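Local coordinates for protein imidazolonepropionase (Unidentified, PDB 2Q09) that hydrolyses a ring carbon-nitrogen bond of imidazolone-5-propanoate to give N-formimidoyl-L-glutamate, the third step of histidine degradation, at residues Pro14-Asp20 with Gly365-Val369. Residues are numbered along the deposited sequence; the frame is centred on the assembly and turned at random.
Sequences PATLRSD and GQLRV
One backbone bond joins the two loops: L367 N gives its hydrogen to T16 O at 3.0 Å, nearly straight, while Q366 CA brings a C-H to the same oxygen. The CB of L367 is directed toward 14-20, 3.7 Å from T16 CA, and CD1 ends against P14 CB, 4.0 Å away. T16 keeps its methyl beside L367; a chi1 of 67° sets OG1 between its own N and carbonyl carbon, where it accepts from R18 N in an ST turn and also hydrogen-bonds G25 O. Farther along, the extended Q366 chain brings OE1 up to R18 CA and S19 N. S19 N donates to Q366 OE1 at 2.9 Å, and R368 NE donates to that OE1 at 2.8 Å from the opposite face of the amide plane, so two donors grip one oxygen. A water links Q366 NE2 to S19 OG. Nearer the solvent, R18 NE sits 3.9 Å over the centre of the R368 guanidinium, the two planes 79° apart; D20 probably offsets this like-charge pairing by charge alone, with OD2 2.9 Å from R18 NH2 and OD1 a longer 3.6 Å from R368 NH2. In this TIM-barrel amidohydrolase, away from the iron site, the loop after strand 12-14 thus meets the one leading into strand 375-378, consistent with the family's small beta domain built from both chain ends.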
ATOM      1  N   PRO A  14     -14.065 -14.557  14.664  1.00 26.14           N
ATOM      2  CA  PRO A  14     -12.805 -14.283  13.981  1.00 25.69           C
ATOM      3  C   PRO A  14     -12.531 -14.845  12.597  1.00 25.90           C
ATOM      4  O   PRO A  14     -12.612 -16.049  12.373  1.00 25.31           O
ATOM      5  CB  PRO A  14     -11.776 -14.775  14.987  1.00 27.24           C
ATOM      6  CG  PRO A  14     -12.431 -16.035  15.472  1.00 25.82           C
ATOM      7  CD  PRO A  14     -13.877 -15.593  15.697  1.00 26.62           C
ATOM      8  N   ALA A  15     -12.220 -13.944  11.673  1.00 23.79           N
ATOM      9  CA  ALA A  15     -11.824 -14.319  10.321  1.00 23.86           C
ATOM     10  C   ALA A  15     -10.334 -14.065  10.498  1.00 23.33           C
ATOM     11  O   ALA A  15      -9.853 -12.968  10.226  1.00 22.73           O
ATOM     12  CB  ALA A  15     -12.409 -13.348   9.289  1.00 23.33           C
ATOM     13  N   THR A  16      -9.621 -15.076  10.975  1.00 23.23           N
ATOM     14  CA  THR A  16      -8.203 -14.947  11.275  1.00 23.30           C
ATOM     15  C   THR A  16      -7.295 -14.667  10.106  1.00 23.54           C
ATOM     16  O   THR A  16      -6.231 -14.070  10.289  1.00 24.07           O
ATOM     17  CB  THR A  16      -7.667 -16.211  11.990  1.00 23.08           C
ATOM     18  OG1 THR A  16      -7.714 -17.325  11.091  1.00 23.79           O
ATOM     19  CG2 THR A  16      -8.527 -16.524  13.222  1.00 21.42           C
ATOM     20  N   LEU A  17      -7.701 -15.090   8.912  1.00 22.68           N
ATOM     21  CA  LEU A  17      -6.860 -14.907   7.735  1.00 22.52           C
ATOM     22  C   LEU A  17      -5.493 -15.554   8.000  1.00 24.49           C
ATOM     23  O   LEU A  17      -4.464 -15.109   7.479  1.00 24.40           O
ATOM     24  CB  LEU A  17      -6.686 -13.411   7.401  1.00 22.34           C
ATOM     25  CG  LEU A  17      -7.655 -12.734   6.413  1.00 21.43           C
ATOM     26  CD1 LEU A  17      -7.513 -13.393   5.039  1.00 22.89           C
ATOM     27  CD2 LEU A  17      -9.110 -12.863   6.914  1.00 20.09           C
ATOM     28  N   ARG A  18      -5.492 -16.611   8.811  1.00 25.87           N
ATOM     29  CA  ARG A  18      -4.252 -17.324   9.120  1.00 28.13           C
ATOM     30  C   ARG A  18      -3.695 -17.984   7.859  1.00 28.16           C
ATOM     31  O   ARG A  18      -4.438 -18.564   7.069  1.00 27.66           O
ATOM     32  CB  ARG A  18      -4.487 -18.398  10.188  1.00 29.75           C
ATOM     33  CG  ARG A  18      -4.720 -17.873  11.591  1.00 34.31           C
ATOM     34  CD  ARG A  18      -4.819 -19.030  12.584  1.00 37.23           C
ATOM     35  NE  ARG A  18      -3.577 -19.794  12.632  1.00 41.66           N
ATOM     36  CZ  ARG A  18      -3.433 -20.957  13.252  1.00 46.11           C
ATOM     37  NH1 ARG A  18      -4.454 -21.508  13.883  1.00 46.12           N
ATOM     38  NH2 ARG A  18      -2.261 -21.569  13.241  1.00 48.66           N
ATOM     39  N   SER A  19      -2.382 -17.901   7.679  1.00 26.84           N
ATOM     40  CA  SER A  19      -1.725 -18.481   6.510  1.00 28.90           C
ATOM     41  C   SER A  19      -1.885 -19.997   6.398  1.00 29.67           C
ATOM     42  O   SER A  19      -1.800 -20.557   5.311  1.00 29.44           O
ATOM     43  CB  SER A  19      -0.234 -18.142   6.528  1.00 28.62           C
ATOM     44  OG  SER A  19       0.373 -18.631   7.712  1.00 27.55           O
ATOM     45  N   ASP A  20      -2.130 -20.662   7.520  1.00 31.25           N
ATOM     46  CA  ASP A  20      -2.266 -22.111   7.510  1.00 32.20           C
ATOM     47  C   ASP A  20      -3.715 -22.575   7.520  1.00 31.72           C
ATOM     48  O   ASP A  20      -3.980 -23.776   7.604  1.00 32.12           O
ATOM     49  CB  ASP A  20      -1.524 -22.704   8.706  1.00 34.67           C
ATOM     50  CG  ASP A  20      -2.208 -22.402  10.021  1.00 37.00           C
ATOM     51  OD1 ASP A  20      -2.815 -21.318  10.154  1.00 37.58           O
ATOM     52  OD2 ASP A  20      -2.133 -23.249  10.931  1.00 38.80           O
ATOM     53  N   GLY A 365      -1.404  -8.562   9.778  1.00 27.00           N
ATOM     54  CA  GLY A 365      -2.133  -9.287   8.757  1.00 25.51           C
ATOM     55  C   GLY A 365      -2.881 -10.546   9.138  1.00 25.85           C
ATOM     56  O   GLY A 365      -3.616 -11.086   8.301  1.00 25.23           O
ATOM     57  N   GLN A 366      -2.702 -11.023  10.370  1.00 24.58           N
ATOM     58  CA  GLN A 366      -3.387 -12.238  10.810  1.00 25.70           C
ATOM     59  C   GLN A 366      -3.795 -12.135  12.274  1.00 24.34           C
ATOM     60  O   GLN A 366      -3.142 -11.457  13.061  1.00 24.94           O
ATOM     61  CB  GLN A 366      -2.475 -13.451  10.652  1.00 25.33           C
ATOM     62  CG  GLN A 366      -1.910 -13.652   9.258  1.00 24.88           C
ATOM     63  CD  GLN A 366      -0.957 -14.825   9.199  1.00 24.56           C
ATOM     64  OE1 GLN A 366      -1.327 -15.956   9.526  1.00 26.10           O
ATOM     65  NE2 GLN A 366       0.278 -14.565   8.787  1.00 23.83           N
ATOM     66  N   LEU A 367      -4.882 -12.810  12.634  1.00 25.08           N
ATOM     67  CA  LEU A 367      -5.334 -12.806  14.017  1.00 25.39           C
ATOM     68  C   LEU A 367      -4.692 -14.019  14.684  1.00 26.92           C
ATOM     69  O   LEU A 367      -5.306 -15.080  14.824  1.00 25.68           O
ATOM     70  CB  LEU A 367      -6.866 -12.887  14.108  1.00 23.55           C
ATOM     71  CG  LEU A 367      -7.682 -11.752  13.471  1.00 23.32           C
ATOM     72  CD1 LEU A 367      -9.142 -11.909  13.882  1.00 22.27           C
ATOM     73  CD2 LEU A 367      -7.167 -10.393  13.920  1.00 22.55           C
ATOM     74  N   ARG A 368      -3.426 -13.859  15.056  1.00 27.91           N
ATOM     75  CA  ARG A 368      -2.669 -14.908  15.723  1.00 30.04           C
ATOM     76  C   ARG A 368      -2.073 -14.378  17.013  1.00 30.19           C
ATOM     77  O   ARG A 368      -1.692 -13.213  17.103  1.00 28.93           O
ATOM     78  CB  ARG A 368      -1.492 -15.365  14.877  1.00 31.15           C
ATOM     79  CG  ARG A 368      -1.791 -16.020  13.566  1.00 34.02           C
ATOM     80  CD  ARG A 368      -0.503 -16.663  13.104  1.00 36.39           C
ATOM     81  NE  ARG A 368      -0.615 -17.320  11.813  1.00 38.26           N
ATOM     82  CZ  ARG A 368      -0.002 -18.457  11.513  1.00 39.49           C
ATOM     83  NH1 ARG A 368       0.754 -19.057  12.424  1.00 41.08           N
ATOM     84  NH2 ARG A 368      -0.136 -18.991  10.311  1.00 39.57           N
ATOM     85  N   VAL A 369      -1.952 -15.254  18.001  1.00 30.57           N
ATOM     86  CA  VAL A 369      -1.350 -14.867  19.265  1.00 30.98           C
ATOM     87  C   VAL A 369       0.089 -14.459  18.999  1.00 29.62           C
ATOM     88  O   VAL A 369       0.799 -15.116  18.250  1.00 30.37           O
ATOM     89  CB  VAL A 369      -1.387 -16.037  20.271  1.00 31.86           C
ATOM     90  CG1 VAL A 369      -0.304 -15.864  21.332  1.00 34.47           C
ATOM     91  CG2 VAL A 369      -2.754 -16.094  20.921  1.00 31.69           C
TER
HETATM   92  O   HOH W   1       2.359 -16.639   8.429  1.00 42.05           O